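Local coordinates for protein gamma-resorcylate decarboxylase (Polaromonas, PDB 4QRO) that probably catalyses the manganese-dependent, non-oxidative decarboxylation of gamma-resorcylate (2,6-dihydroxybenzoate) to resorcinol, as a member of the amidohydrolase superfamily, at residues L59-S70 / L126-R135; F161-L169 / A188-A197. All blocks are in the same frame, centred on the assembly; numbering follows the deposited sequence.

Contact 1 (L59-S70 / L126-R135)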
# COMPACT_ATOMS: atom_id res chain seq x y z
N LEU A 59 12.13 -18.38 11.73
CA LEU A 59 13.32 -18.25 10.92
C LEU A 59 13.26 -16.94 10.12
O LEU A 59 12.18 -16.40 9.84
CB LEU A 59 13.40 -19.46 9.97
CG LEU A 59 14.68 -19.79 9.19
CD1 LEU A 59 15.81 -20.04 10.15
CD2 LEU A 59 14.45 -21.00 8.29
N ASN A 60 14.43 -16.44 9.77
CA ASN A 60 14.57 -15.17 9.07
C ASN A 60 14.19 -15.30 7.57
O ASN A 60 13.74 -16.35 7.14
CB ASN A 60 15.97 -14.58 9.27
CG ASN A 60 17.06 -15.41 8.66
OD1 ASN A 60 17.03 -16.64 8.70
ND2 ASN A 60 18.08 -14.73 8.13
N ALA A 61 14.29 -14.20 6.82
CA ALA A 61 13.70 -14.11 5.47
C ALA A 61 14.79 -13.85 4.44
O ALA A 61 15.80 -13.25 4.77
CB ALA A 61 12.67 -12.99 5.43
N PRO A 62 14.60 -14.31 3.18
CA PRO A 62 13.52 -15.20 2.69
C PRO A 62 13.74 -16.65 3.10
O PRO A 62 12.80 -17.47 3.04
CB PRO A 62 13.59 -15.03 1.17
CG PRO A 62 14.91 -14.44 0.86
CD PRO A 62 15.49 -13.85 2.10
N ALA A 63 14.97 -16.99 3.46
CA ALA A 63 15.33 -18.36 3.90
C ALA A 63 14.78 -19.44 2.96
O ALA A 63 15.18 -19.51 1.79
CB ALA A 63 14.89 -18.58 5.35
N VAL A 64 13.83 -20.25 3.42
CA VAL A 64 13.39 -21.42 2.65
C VAL A 64 12.71 -21.03 1.35
O VAL A 64 12.81 -21.75 0.36
CB VAL A 64 12.51 -22.36 3.51
CG1 VAL A 64 11.98 -23.52 2.69
CG2 VAL A 64 13.32 -22.88 4.70
N GLN A 65 12.09 -19.86 1.32
CA GLN A 65 11.38 -19.40 0.13
C GLN A 65 12.27 -19.04 -1.07
O GLN A 65 11.76 -18.84 -2.20
CB GLN A 65 10.49 -18.21 0.47
CG GLN A 65 9.19 -18.62 1.15
CD GLN A 65 9.37 -19.23 2.52
OE1 GLN A 65 9.70 -18.53 3.45
NE2 GLN A 65 9.11 -20.55 2.65
N ALA A 66 13.57 -18.92 -0.80
CA ALA A 66 14.55 -18.58 -1.83
C ALA A 66 15.38 -19.83 -2.24
O ALA A 66 16.28 -19.73 -3.03
CB ALA A 66 15.46 -17.46 -1.35
N ILE A 67 15.06 -21.00 -1.71
CA ILE A 67 15.80 -22.20 -2.07
C ILE A 67 15.09 -22.92 -3.24
O ILE A 67 14.07 -23.59 -3.06
CB ILE A 67 15.99 -23.10 -0.86
CG1 ILE A 67 16.79 -22.34 0.24
CG2 ILE A 67 16.67 -24.42 -1.28
CD1 ILE A 67 16.83 -23.10 1.55
N ALA A 68 15.65 -22.77 -4.42
CA ALA A 68 14.93 -23.10 -5.66
C ALA A 68 14.88 -24.58 -5.95
O ALA A 68 14.02 -25.05 -6.69
CB ALA A 68 15.54 -22.35 -6.81
N ASP A 69 15.77 -25.36 -5.34
CA ASP A 69 15.68 -26.80 -5.45
C ASP A 69 14.82 -27.31 -4.31
O ASP A 69 15.25 -27.29 -3.16
CB ASP A 69 17.09 -27.39 -5.37
CG ASP A 69 17.12 -28.91 -5.40
OD1 ASP A 69 16.06 -29.56 -5.32
OD2 ASP A 69 18.23 -29.46 -5.53
N SER A 70 13.61 -27.78 -4.62
CA SER A 70 12.61 -28.12 -3.58
C SER A 70 13.07 -29.28 -2.66
O SER A 70 12.69 -29.33 -1.49
CB SER A 70 11.27 -28.46 -4.24
OG SER A 70 11.34 -29.63 -5.03
N LEU A 126 5.23 -19.86 9.48
CA LEU A 126 5.58 -18.55 8.94
C LEU A 126 6.30 -18.73 7.63
O LEU A 126 7.23 -19.52 7.52
CB LEU A 126 6.41 -17.72 9.93
CG LEU A 126 6.71 -16.27 9.46
CD1 LEU A 126 6.64 -15.26 10.61
CD2 LEU A 126 8.05 -16.17 8.74
N VAL A 127 5.84 -18.01 6.62
CA VAL A 127 6.35 -18.13 5.26
C VAL A 127 6.58 -16.75 4.65
O VAL A 127 5.72 -15.88 4.75
CB VAL A 127 5.38 -18.95 4.38
CG1 VAL A 127 5.78 -18.90 2.91
CG2 VAL A 127 5.29 -20.39 4.90
N ASN A 128 7.72 -16.59 3.99
CA ASN A 128 8.15 -15.31 3.49
C ASN A 128 7.70 -15.08 2.08
O ASN A 128 8.49 -15.09 1.12
CB ASN A 128 9.65 -15.17 3.64
CG ASN A 128 10.12 -15.41 5.07
OD1 ASN A 128 9.72 -14.70 6.00
ND2 ASN A 128 10.96 -16.44 5.25
N GLY A 129 6.40 -14.86 1.94
CA GLY A 129 5.84 -14.55 0.65
C GLY A 129 6.02 -15.68 -0.35
O GLY A 129 6.10 -16.86 0.02
N PHE A 130 6.11 -15.31 -1.63
CA PHE A 130 6.20 -16.30 -2.71
C PHE A 130 7.44 -17.17 -2.63
O PHE A 130 8.47 -16.78 -2.05
CB PHE A 130 6.17 -15.61 -4.08
CG PHE A 130 7.34 -14.70 -4.32
CD1 PHE A 130 8.54 -15.20 -4.82
CD2 PHE A 130 7.24 -13.33 -4.09
CE1 PHE A 130 9.63 -14.36 -5.04
CE2 PHE A 130 8.32 -12.49 -4.31
CZ PHE A 130 9.52 -13.00 -4.78
N SER A 131 7.36 -18.32 -3.29
CA SER A 131 8.50 -19.22 -3.40
C SER A 131 9.13 -19.22 -4.79
O SER A 131 8.45 -19.02 -5.82
CB SER A 131 8.08 -20.64 -3.04
OG SER A 131 7.71 -20.72 -1.70
N GLN A 132 10.42 -19.45 -4.80
CA GLN A 132 11.19 -19.70 -6.00
C GLN A 132 11.35 -21.21 -6.11
O GLN A 132 11.72 -21.85 -5.14
CB GLN A 132 12.56 -19.02 -5.91
CG GLN A 132 12.52 -17.49 -5.95
CD GLN A 132 13.86 -16.86 -5.63
OE1 GLN A 132 14.20 -16.66 -4.49
NE2 GLN A 132 14.65 -16.56 -6.66
N ASP A 133 11.04 -21.77 -7.27
CA ASP A 133 11.23 -23.19 -7.55
C ASP A 133 11.79 -23.25 -8.95
O ASP A 133 11.22 -22.66 -9.88
CB ASP A 133 9.91 -23.97 -7.44
CG ASP A 133 10.08 -25.51 -7.61
OD1 ASP A 133 10.88 -26.03 -8.44
OD2 ASP A 133 9.37 -26.22 -6.88
N ASN A 134 12.94 -23.91 -9.09
CA ASN A 134 13.58 -24.11 -10.40
C ASN A 134 12.66 -24.69 -11.46
O ASN A 134 12.83 -24.41 -12.64
CB ASN A 134 14.86 -24.99 -10.27
CG ASN A 134 16.04 -24.23 -9.70
OD1 ASN A 134 16.21 -23.04 -9.96
ND2 ASN A 134 16.87 -24.91 -8.92
N ARG A 135 11.68 -25.49 -11.04
CA ARG A 135 10.71 -26.10 -11.97
C ARG A 135 9.70 -25.12 -12.55
O ARG A 135 9.02 -25.44 -13.52
CB ARG A 135 9.94 -27.21 -11.27
CG ARG A 135 10.82 -28.38 -10.82
CD ARG A 135 10.02 -29.36 -9.98
NE ARG A 135 9.48 -28.70 -8.78
CZ ARG A 135 8.68 -29.28 -7.88
NH1 ARG A 135 8.30 -30.54 -8.01
NH2 ARG A 135 8.25 -28.58 -6.84
O HOH W 1 11.10 -14.33 8.46
O HOH W 2 11.21 -18.16 7.64
O HOH W 3 9.11 -22.09 0.19
O HOH W 4 8.83 -20.93 5.85
O HOH W 5 12.42 -28.27 -7.39

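Contact 2 (F161-L169 / A188-A197). With MN (manganese (II) ion), chain K; 38L (2-nitrobenzene-1,3-diol), chain M.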
# COMPACT_ATOMS: atom_id res chain seq x y z
N PHE A 161 -1.36 -19.24 9.68
CA PHE A 161 -0.28 -19.16 8.69
C PHE A 161 0.09 -17.69 8.63
O PHE A 161 -0.78 -16.88 8.32
CB PHE A 161 -0.81 -19.68 7.34
CG PHE A 161 0.17 -19.63 6.19
CD1 PHE A 161 0.45 -18.43 5.52
CD2 PHE A 161 0.76 -20.79 5.71
CE1 PHE A 161 1.33 -18.37 4.47
CE2 PHE A 161 1.63 -20.74 4.62
CZ PHE A 161 1.91 -19.54 4.00
N TYR A 162 1.34 -17.37 8.92
CA TYR A 162 1.84 -15.98 8.96
C TYR A 162 2.46 -15.72 7.61
O TYR A 162 3.46 -16.33 7.25
CB TYR A 162 2.89 -15.83 10.07
CG TYR A 162 3.10 -14.42 10.57
CD1 TYR A 162 3.45 -13.38 9.71
CD2 TYR A 162 2.99 -14.13 11.95
CE1 TYR A 162 3.64 -12.09 10.19
CE2 TYR A 162 3.17 -12.84 12.43
CZ TYR A 162 3.50 -11.83 11.55
OH TYR A 162 3.70 -10.55 12.07
N LEU A 163 1.84 -14.83 6.84
CA LEU A 163 2.33 -14.52 5.51
C LEU A 163 3.21 -13.28 5.70
O LEU A 163 2.71 -12.17 5.85
CB LEU A 163 1.15 -14.28 4.55
CG LEU A 163 1.56 -13.82 3.13
CD1 LEU A 163 2.29 -14.91 2.37
CD2 LEU A 163 0.33 -13.36 2.34
N HIS A 164 4.51 -13.51 5.76
CA HIS A 164 5.51 -12.48 6.09
C HIS A 164 6.06 -11.94 4.78
O HIS A 164 5.93 -12.59 3.72
CB HIS A 164 6.62 -13.14 6.95
CG HIS A 164 7.69 -12.21 7.42
ND1 HIS A 164 8.84 -11.98 6.70
CD2 HIS A 164 7.81 -11.50 8.57
CE1 HIS A 164 9.61 -11.15 7.38
NE2 HIS A 164 9.01 -10.85 8.51
N PRO A 165 6.67 -10.75 4.81
CA PRO A 165 7.21 -10.28 3.53
C PRO A 165 8.47 -10.95 3.01
O PRO A 165 9.17 -11.67 3.74
CB PRO A 165 7.54 -8.79 3.80
CG PRO A 165 6.71 -8.42 4.98
CD PRO A 165 6.63 -9.66 5.82
N ARG A 166 8.71 -10.69 1.73
CA ARG A 166 10.02 -10.79 1.11
C ARG A 166 10.00 -9.71 0.03
O ARG A 166 8.93 -9.14 -0.28
CB ARG A 166 10.30 -12.17 0.48
CG ARG A 166 9.38 -12.51 -0.69
CD ARG A 166 9.78 -13.79 -1.42
NE ARG A 166 11.12 -13.70 -1.97
CZ ARG A 166 11.83 -14.74 -2.39
NH1 ARG A 166 11.33 -15.97 -2.32
NH2 ARG A 166 13.06 -14.54 -2.86
N ASN A 167 11.15 -9.46 -0.56
CA ASN A 167 11.24 -8.53 -1.70
C ASN A 167 10.80 -9.17 -3.00
O ASN A 167 10.96 -10.37 -3.20
CB ASN A 167 12.68 -7.99 -1.86
CG ASN A 167 12.92 -6.71 -1.08
OD1 ASN A 167 12.07 -5.82 -1.04
ND2 ASN A 167 14.08 -6.62 -0.45
N PRO A 168 10.25 -8.35 -3.93
CA PRO A 168 9.96 -8.90 -5.24
C PRO A 168 11.25 -9.29 -5.98
O PRO A 168 12.32 -8.72 -5.71
CB PRO A 168 9.27 -7.72 -5.98
CG PRO A 168 9.79 -6.51 -5.30
CD PRO A 168 9.98 -6.90 -3.86
N LEU A 169 11.15 -10.25 -6.90
CA LEU A 169 12.28 -10.56 -7.78
C LEU A 169 12.60 -9.30 -8.60
O LEU A 169 11.69 -8.52 -8.87
CB LEU A 169 11.91 -11.71 -8.71
CG LEU A 169 11.62 -13.07 -8.03
CD1 LEU A 169 11.30 -14.13 -9.06
CD2 LEU A 169 12.77 -13.51 -7.15
N ALA A 188 8.56 -1.80 -0.34
CA ALA A 188 8.35 -2.93 -1.24
C ALA A 188 7.85 -4.20 -0.54
O ALA A 188 7.03 -4.91 -1.10
CB ALA A 188 9.62 -3.25 -2.02
N PHE A 189 8.37 -4.48 0.65
CA PHE A 189 7.83 -5.58 1.52
C PHE A 189 6.31 -5.52 1.67
O PHE A 189 5.61 -6.53 1.55
CB PHE A 189 8.41 -5.45 2.95
CG PHE A 189 9.70 -6.19 3.18
CD1 PHE A 189 10.40 -6.83 2.16
CD2 PHE A 189 10.20 -6.25 4.47
CE1 PHE A 189 11.56 -7.52 2.43
CE2 PHE A 189 11.38 -6.91 4.74
CZ PHE A 189 12.07 -7.54 3.72
N GLY A 190 5.79 -4.32 1.94
CA GLY A 190 4.37 -4.15 2.22
C GLY A 190 3.51 -4.34 0.98
O GLY A 190 2.49 -5.05 1.04
N GLN A 191 3.91 -3.74 -0.15
CA GLN A 191 3.19 -3.97 -1.42
C GLN A 191 3.14 -5.45 -1.79
O GLN A 191 2.08 -5.98 -2.15
CB GLN A 191 3.81 -3.16 -2.58
CG GLN A 191 3.63 -3.76 -3.98
CD GLN A 191 2.22 -3.65 -4.52
OE1 GLN A 191 1.32 -3.13 -3.85
NE2 GLN A 191 2.02 -4.11 -5.73
N GLU A 192 4.29 -6.11 -1.74
CA GLU A 192 4.40 -7.52 -2.09
C GLU A 192 3.44 -8.37 -1.26
O GLU A 192 2.70 -9.20 -1.80
CB GLU A 192 5.84 -7.99 -1.88
CG GLU A 192 6.07 -9.45 -2.20
CD GLU A 192 5.77 -9.80 -3.64
OE1 GLU A 192 6.15 -9.02 -4.57
OE2 GLU A 192 5.17 -10.90 -3.84
N THR A 193 3.41 -8.11 0.03
CA THR A 193 2.63 -8.93 0.96
C THR A 193 1.13 -8.60 0.90
O THR A 193 0.28 -9.49 0.95
CB THR A 193 3.21 -8.74 2.38
OG1 THR A 193 4.64 -8.89 2.32
CG2 THR A 193 2.61 -9.72 3.35
N ALA A 194 0.80 -7.31 0.79
CA ALA A 194 -0.58 -6.90 0.59
C ALA A 194 -1.17 -7.55 -0.65
O ALA A 194 -2.29 -8.05 -0.61
CB ALA A 194 -0.68 -5.37 0.49
N VAL A 195 -0.43 -7.56 -1.76
CA VAL A 195 -0.96 -8.16 -2.99
C VAL A 195 -1.09 -9.68 -2.89
O VAL A 195 -2.10 -10.24 -3.32
CB VAL A 195 -0.14 -7.73 -4.22
CG1 VAL A 195 -0.59 -8.49 -5.45
CG2 VAL A 195 -0.35 -6.23 -4.44
N HIS A 196 -0.12 -10.33 -2.27
CA HIS A 196 -0.22 -11.77 -2.05
C HIS A 196 -1.48 -12.10 -1.22
O HIS A 196 -2.26 -13.02 -1.56
CB HIS A 196 1.04 -12.26 -1.39
CG HIS A 196 1.27 -13.73 -1.53
ND1 HIS A 196 2.55 -14.27 -1.52
CD2 HIS A 196 0.42 -14.77 -1.72
CE1 HIS A 196 2.46 -15.59 -1.68
NE2 HIS A 196 1.19 -15.91 -1.80
N ALA A 197 -1.71 -11.33 -0.15
CA ALA A 197 -2.88 -11.56 0.72
C ALA A 197 -4.17 -11.35 -0.06
O ALA A 197 -5.11 -12.13 0.07
CB ALA A 197 -2.83 -10.65 1.93
MN MN K . 9.87 -9.55 10.16
OAK 38L M . 9.72 -7.74 8.68
NAG 38L M . 10.51 -6.85 8.48
OAJ 38L M . 10.08 -5.73 8.21
CAA 38L M . 11.90 -7.13 8.56
CAF 38L M . 12.78 -6.09 8.28
OAH 38L M . 12.47 -4.82 8.64
CAE 38L M . 13.99 -6.35 7.63
CAD 38L M . 14.35 -7.66 7.31
CAC 38L M . 13.55 -8.71 7.74
CAB 38L M . 12.35 -8.46 8.40
OAI 38L M . 11.62 -9.51 8.87
O HOH W 6 5.11 -11.45 1.15

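Contact 1 (L59-S70 / L126-R135)
Q65 reaches from its short 3-10 turn to the end of strand 125-128, where its OE1 takes the backbone N-H of N128 at 2.8 Å. The bond is nearly straight at N-H (165°), but the donor stands above the amide plane of Q65, well off either lone pair. A bend at chi2 (67°) folds the Q65 chain so that its amide lies against V127 CG1, which is 3.6 Å from Q65 CD. NE2 of Q65 donates to two waters, one held by L126 O and the other by S131 OG, whose hydroxyl also bonds Y142. N128 answers with its own side chain: ND2 makes weak bonds to N60 O and P62 O. Farther along, backbone bonds Q132 N to Q65 O (3.0 Å) and N134 N to A68 O (2.9 Å) tie the two loops together. At the outer end D133 OD1 accepts R135 N in an Asx turn, while R135 grips the carboxylate side-on, NH2 lying 2.6 Å from D133 OD2; S70 OG sits over one guanidinium face. With alanine in place of D133, R135 would probably lose its ion-pair mate, the Asx turn would be undone and the water bound by S70 N would lack an acceptor. The contact joins the loop after strand 52-59 to the end of strand 125-128 and the loop after it, at the catalytic end of an amidohydrolase (beta/alpha)8 barrel.

Contact 2 (F161-L169 / A188-A197)
P165 lays its CB over one face of the F189 ring, 3.9 Å from the centroid, in a CH-pi contact in which the two side chains cross at about a right angle. The ring is bordered at its edge by N167 N, 3.6 Å from F189 CE1, and by the nitro oxygen OAJ of the bound 2-nitrobenzene-1,3-diol. One helical turn on, T193 packs against the same proline: its OG1 lies 3.2 Å from P165 CA. That hydroxyl donates to F189 O, which also takes the N-H of T193 from the opposite face of the carbonyl plane, and a water bridges T193 OG1 to H164 O. Deeper in, L163 has CG anti to its backbone N (chi1 175°), which carries its two methyls to the helix, where CD1 sits over the H196 ring at 4.1 Å from its centroid and CD2 meets A197. H196 NE2 is held in turn by Y142 N. Toward the outer end, A188 CB touches P168 CD, and E192, bonded to Y141, runs its CG past R166 O; this carbonyl and R166 N are buried here without a polar partner. On the other side of the strand end, H164 binds the manganese ion through NE2 at 2.3 Å, while ND1 donates to a lone pair of P165 O, in the carbonyl plane but tilted 28° from the imidazole plane. E8, H10 and D287 complete the protein ligands of this metal. Strand 161-164 and helix 188-202 thus join core packing to the metal and inhibitor site at the C-terminal mouth of the amidohydrolase barrel.

In the fold
Both contacts use one sheet, in which strands 125-128 and 161-164 are neighbours, and V127 O probably bonds H164 N between them. Contact 1 is partly buried and runs from the barrel mouth out to exposed N134 and R135; contact 2 is largely buried. Their chemistry differs accordingly: the first joins its segments through direct hydrogen bonds and waters, with an ion pair inside 126-135 bracing the outer end, whereas in the second strand 161-164 and the loop after it meet the helix by apolar and CH-pi packing with no direct hydrogen bond across. R166 connects them, its guanidinium bonded to F130 O and Q132 OE1. Metal and inhibitor belong to contact 2, though the side chain of A61 lies about 5 Å from the inhibitor.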